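Local coordinates for ADP-ribosylglycohydrolase (Thermus thermophilus, PDB 2YZV), which belongs to the ADP-ribosylglycohydrolase family and has a largely helical fold with bound magnesium ions, at residues K77-R88 against R106-A114. Residues are numbered along the deposited sequence; the frame is centred on the assembly and turned at random.
Sequences KDQMDRYLRWYR and RRALERYAA
Leu109 enters helix 77-88 as a knob in the hole formed by Met80, Tyr83, Leu84 and Tyr87, and its two methyl groups divide the work. CD1 lies 3.4 Å from Tyr87 CB, whereas CD2 reaches Tyr83 CB at 3.7 Å and also touches Met80 CE. The CA atoms of Leu84 and Leu109 are 5.9 Å apart, the nearest pairing of the two backbones in this region, where the segment axes cross at an angle of -115°.

One turn farther along, Tyr112 is a second knob, set among Lys77, Met80, Asp81 and Leu84. Its CG stands anti to the backbone N (chi1 169°), which carries the ring across Met80: Met80 CB sits over one face, 3.8 Å from the ring centroid and 14° off the normal, a CH-pi contact. Bends at chi2 and chi3 of Met80 bring its CE against Tyr112 CB. The phenol oxygen is gripped twice, donating to Asp81 OD1 at 2.6 Å from above the carboxylate plane and accepting from Lys77 NZ at 3.2 Å. Lysine and carboxylate thus share one hydroxyl, which the positive charge may polarise.

At the other polar edge, Arg88 meets Glu110 end-on in a two-bond salt bridge: NH2 to OE1 at 3.0 Å, and NH1 to OE2. The former is straighter and lies in the guanidinium plane. Leu84 CD1 lies over one guanidinium face, offset toward its rim, while Glu110 OE2 also approaches the edge of the Tyr87 ring.

This helix pair lies toward the periphery of the all-helical fold, its centre about 19 Å from the chain's centre. Helix 76-89 joins it to helix 57-72, which Gln79, Arg82 and Trp86 touch; Asp78 is hydrogen-bonded through OD1 to Ser68 OG and salt-bridged through OD2 to Arg72.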
loop_
_atom_site.group_PDB
_atom_site.type_symbol
_atom_site.label_atom_id
_atom_site.label_comp_id
_atom_site.label_asym_id
_atom_site.label_seq_id
_atom_site.Cartn_x
_atom_site.Cartn_y
_atom_site.Cartn_z
ATOM N N LYS A 77 8.459 7.205 -16.385
ATOM C CA LYS A 77 8.687 6.460 -17.613
ATOM C C LYS A 77 9.367 5.131 -17.276
ATOM O O LYS A 77 8.960 4.081 -17.765
ATOM C CB LYS A 77 9.558 7.266 -18.581
ATOM C CG LYS A 77 9.881 6.526 -19.862
ATOM C CD LYS A 77 10.715 7.379 -20.806
ATOM C CE LYS A 77 11.046 6.612 -22.077
ATOM N NZ LYS A 77 9.810 6.106 -22.740
ATOM N N ASP A 78 10.392 5.182 -16.427
ATOM C CA ASP A 78 11.108 3.973 -16.032
ATOM C C ASP A 78 10.209 3.065 -15.198
ATOM O O ASP A 78 10.295 1.841 -15.285
ATOM C CB ASP A 78 12.367 4.329 -15.241
ATOM C CG ASP A 78 13.147 3.100 -14.808
ATOM O OD1 ASP A 78 13.039 2.708 -13.627
ATOM O OD2 ASP A 78 13.858 2.516 -15.651
ATOM N N GLN A 79 9.347 3.666 -14.387
ATOM C CA GLN A 79 8.432 2.879 -13.572
ATOM C C GLN A 79 7.573 2.021 -14.489
ATOM O O GLN A 79 7.426 0.816 -14.274
ATOM C CB GLN A 79 7.539 3.798 -12.739
ATOM C CG GLN A 79 8.259 4.457 -11.580
ATOM C CD GLN A 79 7.481 5.618 -10.998
ATOM O OE1 GLN A 79 6.251 5.668 -11.088
ATOM N NE2 GLN A 79 8.193 6.557 -10.383
ATOM N N MET A 80 7.023 2.649 -15.524
ATOM C CA MET A 80 6.170 1.955 -16.476
ATOM C C MET A 80 6.933 0.942 -17.321
ATOM O O MET A 80 6.383 -0.098 -17.679
ATOM C CB MET A 80 5.444 2.973 -17.362
ATOM C CG MET A 80 4.379 3.773 -16.612
ATOM S SD MET A 80 2.981 2.752 -16.054
ATOM C CE MET A 80 1.892 2.887 -17.493
ATOM N N ASP A 81 8.193 1.229 -17.644
ATOM C CA ASP A 81 8.982 0.278 -18.418
ATOM C C ASP A 81 9.070 -1.005 -17.596
ATOM O O ASP A 81 8.950 -2.110 -18.127
ATOM C CB ASP A 81 10.401 0.799 -18.683
ATOM C CG ASP A 81 10.437 1.932 -19.691
ATOM O OD1 ASP A 81 9.624 1.915 -20.639
ATOM O OD2 ASP A 81 11.291 2.831 -19.544
ATOM N N ARG A 82 9.270 -0.850 -16.292
ATOM C CA ARG A 82 9.377 -1.998 -15.403
ATOM C C ARG A 82 8.044 -2.721 -15.218
ATOM O O ARG A 82 8.002 -3.949 -15.260
ATOM C CB ARG A 82 9.934 -1.566 -14.045
ATOM C CG ARG A 82 11.356 -1.026 -14.106
ATOM C CD ARG A 82 11.809 -0.546 -12.737
ATOM N NE ARG A 82 13.100 0.137 -12.780
ATOM C CZ ARG A 82 14.270 -0.471 -12.947
ATOM N NH1 ARG A 82 14.329 -1.789 -13.084
ATOM N NH2 ARG A 82 15.384 0.245 -12.978
ATOM N N TYR A 83 6.957 -1.976 -15.011
ATOM C CA TYR A 83 5.652 -2.614 -14.841
ATOM C C TYR A 83 5.306 -3.403 -16.096
ATOM O O TYR A 83 4.817 -4.530 -16.020
ATOM C CB TYR A 83 4.533 -1.590 -14.606
ATOM C CG TYR A 83 4.641 -0.739 -13.360
ATOM C CD1 TYR A 83 5.231 -1.224 -12.193
ATOM C CD2 TYR A 83 4.110 0.550 -13.340
ATOM C CE1 TYR A 83 5.289 -0.442 -11.038
ATOM C CE2 TYR A 83 4.159 1.335 -12.196
ATOM C CZ TYR A 83 4.749 0.838 -11.049
ATOM O OH TYR A 83 4.793 1.625 -9.921
ATOM N N LEU A 84 5.552 -2.793 -17.253
ATOM C CA LEU A 84 5.261 -3.420 -18.536
ATOM C C LEU A 84 6.080 -4.690 -18.723
ATOM O O LEU A 84 5.569 -5.711 -19.182
ATOM C CB LEU A 84 5.558 -2.441 -19.677
ATOM C CG LEU A 84 5.298 -2.929 -21.105
ATOM C CD1 LEU A 84 3.827 -3.276 -21.273
ATOM C CD2 LEU A 84 5.708 -1.849 -22.096
ATOM N N ARG A 85 7.356 -4.615 -18.363
ATOM C CA ARG A 85 8.261 -5.748 -18.489
ATOM C C ARG A 85 7.799 -6.897 -17.597
ATOM O O ARG A 85 7.941 -8.066 -17.955
ATOM C CB ARG A 85 9.679 -5.307 -18.119
ATOM C CG ARG A 85 10.760 -6.345 -18.344
ATOM C CD ARG A 85 12.122 -5.666 -18.418
ATOM N NE ARG A 85 12.346 -4.772 -17.283
ATOM C CZ ARG A 85 13.335 -3.887 -17.212
ATOM N NH1 ARG A 85 14.198 -3.771 -18.213
ATOM N NH2 ARG A 85 13.462 -3.113 -16.142
ATOM N N TRP A 86 7.240 -6.560 -16.438
ATOM C CA TRP A 86 6.744 -7.571 -15.510
ATOM C C TRP A 86 5.400 -8.106 -15.992
ATOM O O TRP A 86 5.092 -9.288 -15.832
ATOM C CB TRP A 86 6.600 -6.975 -14.104
ATOM C CG TRP A 86 5.825 -7.842 -13.151
ATOM C CD1 TRP A 86 4.477 -7.818 -12.930
ATOM C CD2 TRP A 86 6.349 -8.887 -12.320
ATOM N NE1 TRP A 86 4.128 -8.782 -12.014
ATOM C CE2 TRP A 86 5.258 -9.453 -11.623
ATOM C CE3 TRP A 86 7.635 -9.400 -12.097
ATOM C CZ2 TRP A 86 5.412 -10.508 -10.718
ATOM C CZ3 TRP A 86 7.789 -10.451 -11.196
ATOM C CH2 TRP A 86 6.682 -10.992 -10.518
ATOM N N TYR A 87 4.609 -7.221 -16.589
ATOM C CA TYR A 87 3.294 -7.576 -17.105
ATOM C C TYR A 87 3.394 -8.538 -18.284
ATOM O O TYR A 87 2.615 -9.485 -18.387
ATOM C CB TYR A 87 2.550 -6.307 -17.532
ATOM C CG TYR A 87 1.241 -6.555 -18.247
ATOM C CD1 TYR A 87 0.197 -7.235 -17.621
ATOM C CD2 TYR A 87 1.041 -6.097 -19.551
ATOM C CE1 TYR A 87 -1.016 -7.453 -18.275
ATOM C CE2 TYR A 87 -0.169 -6.309 -20.213
ATOM C CZ TYR A 87 -1.190 -6.986 -19.569
ATOM O OH TYR A 87 -2.388 -7.190 -20.217
ATOM N N ARG A 88 4.355 -8.294 -19.170
ATOM C CA ARG A 88 4.536 -9.139 -20.343
ATOM C C ARG A 88 5.176 -10.488 -20.034
ATOM O O ARG A 88 4.939 -11.467 -20.741
ATOM C CB ARG A 88 5.361 -8.408 -21.405
ATOM C CG ARG A 88 4.674 -7.178 -21.973
ATOM C CD ARG A 88 5.308 -6.745 -23.286
ATOM N NE ARG A 88 4.639 -5.584 -23.870
ATOM C CZ ARG A 88 3.341 -5.529 -24.159
ATOM N NH1 ARG A 88 2.555 -6.569 -23.917
ATOM N NH2 ARG A 88 2.828 -4.430 -24.695
ATOM N N ARG A 106 -3.919 -3.122 -16.841
ATOM C CA ARG A 106 -3.426 -3.743 -18.065
ATOM C C ARG A 106 -3.635 -2.782 -19.226
ATOM O O ARG A 106 -2.809 -2.701 -20.136
ATOM C CB ARG A 106 -4.148 -5.067 -18.340
ATOM C CG ARG A 106 -5.628 -4.939 -18.649
ATOM C CD ARG A 106 -6.228 -6.303 -18.963
ATOM N NE ARG A 106 -7.663 -6.230 -19.223
ATOM C CZ ARG A 106 -8.433 -7.289 -19.453
ATOM N NH1 ARG A 106 -7.905 -8.506 -19.457
ATOM N NH2 ARG A 106 -9.731 -7.132 -19.678
ATOM N N ARG A 107 -4.741 -2.047 -19.184
ATOM C CA ARG A 107 -5.051 -1.076 -20.224
ATOM C C ARG A 107 -4.054 0.079 -20.171
ATOM O O ARG A 107 -3.591 0.559 -21.206
ATOM C CB ARG A 107 -6.479 -0.555 -20.048
ATOM C CG ARG A 107 -6.864 0.568 -21.001
ATOM C CD ARG A 107 -8.373 0.665 -21.130
ATOM N NE ARG A 107 -9.028 0.619 -19.827
ATOM C CZ ARG A 107 -10.339 0.492 -19.653
ATOM N NH1 ARG A 107 -11.144 0.400 -20.705
ATOM N NH2 ARG A 107 -10.846 0.444 -18.429
ATOM N N ALA A 108 -3.720 0.519 -18.962
ATOM C CA ALA A 108 -2.767 1.607 -18.797
ATOM C C ALA A 108 -1.412 1.189 -19.361
ATOM O O ALA A 108 -0.748 1.964 -20.046
ATOM C CB ALA A 108 -2.635 1.972 -17.321
ATOM N N LEU A 109 -1.003 -0.043 -19.078
ATOM C CA LEU A 109 0.277 -0.530 -19.572
ATOM C C LEU A 109 0.313 -0.613 -21.097
ATOM O O LEU A 109 1.320 -0.272 -21.716
ATOM C CB LEU A 109 0.597 -1.894 -18.952
ATOM C CG LEU A 109 0.761 -1.865 -17.427
ATOM C CD1 LEU A 109 1.047 -3.265 -16.913
ATOM C CD2 LEU A 109 1.890 -0.920 -17.044
ATOM N N GLU A 110 -0.781 -1.058 -21.709
ATOM C CA GLU A 110 -0.824 -1.148 -23.165
ATOM C C GLU A 110 -0.944 0.244 -23.784
ATOM O O GLU A 110 -0.495 0.471 -24.909
ATOM C CB GLU A 110 -1.992 -2.027 -23.619
ATOM C CG GLU A 110 -1.830 -3.506 -23.281
ATOM C CD GLU A 110 -0.626 -4.146 -23.957
ATOM O OE1 GLU A 110 -0.058 -3.540 -24.892
ATOM O OE2 GLU A 110 -0.254 -5.273 -23.559
ATOM N N ARG A 111 -1.552 1.173 -23.051
ATOM C CA ARG A 111 -1.684 2.544 -23.534
ATOM C C ARG A 111 -0.276 3.136 -23.587
ATOM O O ARG A 111 0.103 3.779 -24.563
ATOM C CB ARG A 111 -2.569 3.361 -22.584
ATOM C CG ARG A 111 -2.741 4.823 -22.968
ATOM C CD ARG A 111 -3.715 5.536 -22.029
ATOM N NE ARG A 111 -5.106 5.114 -22.215
ATOM C CZ ARG A 111 -5.832 4.458 -21.312
ATOM N NH1 ARG A 111 -5.313 4.127 -20.136
ATOM N NH2 ARG A 111 -7.092 4.140 -21.582
ATOM N N TYR A 112 0.501 2.901 -22.534
ATOM C CA TYR A 112 1.873 3.391 -22.472
ATOM C C TYR A 112 2.717 2.754 -23.576
ATOM O O TYR A 112 3.492 3.430 -24.259
ATOM C CB TYR A 112 2.495 3.066 -21.109
ATOM C CG TYR A 112 3.986 3.294 -21.074
ATOM C CD1 TYR A 112 4.513 4.578 -21.206
ATOM C CD2 TYR A 112 4.874 2.224 -20.964
ATOM C CE1 TYR A 112 5.885 4.793 -21.235
ATOM C CE2 TYR A 112 6.251 2.427 -20.990
ATOM C CZ TYR A 112 6.747 3.715 -21.127
ATOM O OH TYR A 112 8.104 3.935 -21.162
ATOM N N ALA A 113 2.566 1.446 -23.748
ATOM C CA ALA A 113 3.325 0.723 -24.758
ATOM C C ALA A 113 3.088 1.277 -26.156
ATOM O O ALA A 113 3.995 1.286 -26.987
ATOM C CB ALA A 113 2.963 -0.761 -24.717
ATOM N N ALA A 114 1.874 1.753 -26.412
ATOM C CA ALA A 114 1.539 2.273 -27.730
ATOM C C ALA A 114 1.784 3.761 -27.939
ATOM O O ALA A 114 2.086 4.187 -29.060
ATOM C CB ALA A 114 0.087 1.953 -28.050
#